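Local coordinates for papillomavirus transcription factor E2 (Human papillomavirus type 18, PDB 1QQH), which regulates papillomavirus transcription, and as an E2 family member probably also supports viral DNA replication, its N-terminal domain serving as the activation domain, at the interface of chains A and B. Coordinates in Å, arbitrary orientation; residue numbers count along the deposited sequence, not the author numbering. Chains: chain A/B, Papillomavirus transcription factor E2.

The interface of chains A and B. Residues chain A 7, 10-11, 34; chain B 7, 11, 15.
A:Ala7, A:Leu10 and A:Gln11 meet B:Ala7 and B:Gln11 where the helices spanning residues 3-19 of the two chains cross steeply, while A:Glu34, at the start of helix 34-37, reaches the same side of the B helix. B:Gln11 lies in the middle. CG is anti to the backbone N (chi1 -150°) and the chain bends at chi2 (68°), turning the amide back towards chain A. A:Leu10 comes in at about a right angle and sets its CD2 methyl 3.9 Å from CD of B:Gln11. The two copies of Gln11 slide past each other in opposite directions, their amide planes nearly parallel. As modelled, OE1 of A:Gln11 faces OE1 of B:Gln11 at 3.3 Å, two carbonyl oxygens that would probably repel each other; turning one amide over could give an N-H to O pair but would make the copies differ, and the model alone does not settle it.

A:Glu34 approaches from the opposite direction to B:Gln11, its chain extended beyond CG. Its carboxylate lies against the CG methylene of B:Gln11, too close to be trusted in detail. Farther along the helix, NE2 of B:Gln15 gives a weak, bent hydrogen bond to the carboxylate oxygen OE2 of A:Glu34 (3.1 Å). A water ties the groups together more convincingly: it lies 2.7 Å from NE2 of B:Gln15. The backbone N of A:Glu34 is 2.9 Å from the same water, and NE2 of B:Gln11 makes a longer, more bent link to it.

The two-fold brings the Gln11 pair onto itself and repeats the Glu34 contacts with the chains exchanged. Each 3-19 helix lies between its own beta-rich body and the partner chain, an assembly whose biological role the structure alone does not show.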
ATOM      1  N   ALA A   7       8.807  -2.623  10.965  1.00 81.44           N
ATOM      2  CA  ALA A   7       7.912  -3.221   9.976  1.00 78.88           C
ATOM      3  C   ALA A   7       6.590  -3.651  10.608  1.00 76.78           C
ATOM      4  O   ALA A   7       5.535  -3.572   9.977  1.00 76.03           O
ATOM      5  CB  ALA A   7       8.588  -4.421   9.318  1.00 78.63           C
ATOM      6  N   LEU A  10       4.353  -0.481  11.441  1.00 57.28           N
ATOM      7  CA  LEU A  10       3.816   0.002  10.180  1.00 54.00           C
ATOM      8  C   LEU A  10       2.666  -0.884   9.710  1.00 52.77           C
ATOM      9  O   LEU A  10       1.621  -0.395   9.282  1.00 51.77           O
ATOM     10  CB  LEU A  10       4.924   0.032   9.125  1.00 51.35           C
ATOM     11  CG  LEU A  10       4.515   0.423   7.707  1.00 50.22           C
ATOM     12  CD1 LEU A  10       3.842   1.776   7.727  1.00 48.04           C
ATOM     13  CD2 LEU A  10       5.740   0.436   6.802  1.00 49.32           C
ATOM     14  N   GLN A  11       2.860  -2.195   9.800  1.00 52.50           N
ATOM     15  CA  GLN A  11       1.836  -3.136   9.373  1.00 52.22           C
ATOM     16  C   GLN A  11       0.538  -2.953  10.152  1.00 51.57           C
ATOM     17  O   GLN A  11      -0.546  -2.933   9.570  1.00 50.53           O
ATOM     18  CB  GLN A  11       2.326  -4.564   9.544  1.00 54.06           C
ATOM     19  CG  GLN A  11       1.709  -5.498   8.539  1.00 56.47           C
ATOM     20  CD  GLN A  11       2.203  -5.207   7.140  1.00 57.07           C
ATOM     21  OE1 GLN A  11       3.390  -5.368   6.847  1.00 58.30           O
ATOM     22  NE2 GLN A  11       1.298  -4.769   6.268  1.00 56.80           N
ATOM     23  N   GLU A  34       8.079   2.113   4.512  1.00 37.50           N
ATOM     24  CA  GLU A  34       8.766   2.322   5.783  1.00 39.80           C
ATOM     25  C   GLU A  34       9.543   3.627   5.839  1.00 38.45           C
ATOM     26  O   GLU A  34       9.493   4.338   6.844  1.00 37.78           O
ATOM     27  CB  GLU A  34       9.725   1.161   6.065  1.00 43.24           C
ATOM     28  CG  GLU A  34       9.066  -0.085   6.639  1.00 50.92           C
ATOM     29  CD  GLU A  34      10.012  -1.289   6.702  1.00 55.46           C
ATOM     30  OE1 GLU A  34       9.622  -2.323   7.295  1.00 57.60           O
ATOM     31  OE2 GLU A  34      11.138  -1.206   6.155  1.00 57.01           O
TER
ATOM     32  N   ALA B   7       5.107 -10.286   8.532  1.00 81.44           N
ATOM     33  CA  ALA B   7       5.100  -8.851   8.256  1.00 78.88           C
ATOM     34  C   ALA B   7       6.402  -8.402   7.596  1.00 76.78           C
ATOM     35  O   ALA B   7       6.405  -7.505   6.752  1.00 76.03           O
ATOM     36  CB  ALA B   7       4.877  -8.072   9.550  1.00 78.63           C
ATOM     37  N   GLN B  11       6.882  -6.844   3.852  1.00 52.50           N
ATOM     38  CA  GLN B  11       7.514  -5.539   3.729  1.00 52.22           C
ATOM     39  C   GLN B  11       8.616  -5.539   2.674  1.00 51.57           C
ATOM     40  O   GLN B  11       8.697  -4.629   1.851  1.00 50.53           O
ATOM     41  CB  GLN B  11       8.099  -5.108   5.064  1.00 54.06           C
ATOM     42  CG  GLN B  11       8.110  -3.611   5.220  1.00 56.47           C
ATOM     43  CD  GLN B  11       6.708  -3.060   5.346  1.00 57.07           C
ATOM     44  OE1 GLN B  11       6.005  -3.349   6.318  1.00 58.30           O
ATOM     45  NE2 GLN B  11       6.288  -2.269   4.362  1.00 56.80           N
ATOM     46  N   GLN B  15       8.861  -3.536  -0.818  1.00 40.04           N
ATOM     47  CA  GLN B  15       9.992  -2.671  -1.146  1.00 42.59           C
ATOM     48  C   GLN B  15      10.403  -2.979  -2.585  1.00 42.15           C
ATOM     49  O   GLN B  15      10.669  -2.073  -3.371  1.00 42.45           O
ATOM     50  CB  GLN B  15      11.169  -2.919  -0.194  1.00 43.46           C
ATOM     51  CG  GLN B  15      11.359  -1.815   0.845  1.00 48.15           C
ATOM     52  CD  GLN B  15      11.477  -2.349   2.268  1.00 50.39           C
ATOM     53  OE1 GLN B  15      12.347  -3.178   2.569  1.00 51.96           O
ATOM     54  NE2 GLN B  15      10.604  -1.870   3.154  1.00 49.85           N
TER
HETATM   55  O   HOH W   1       8.422  -0.223   2.903  1.00 63.26           O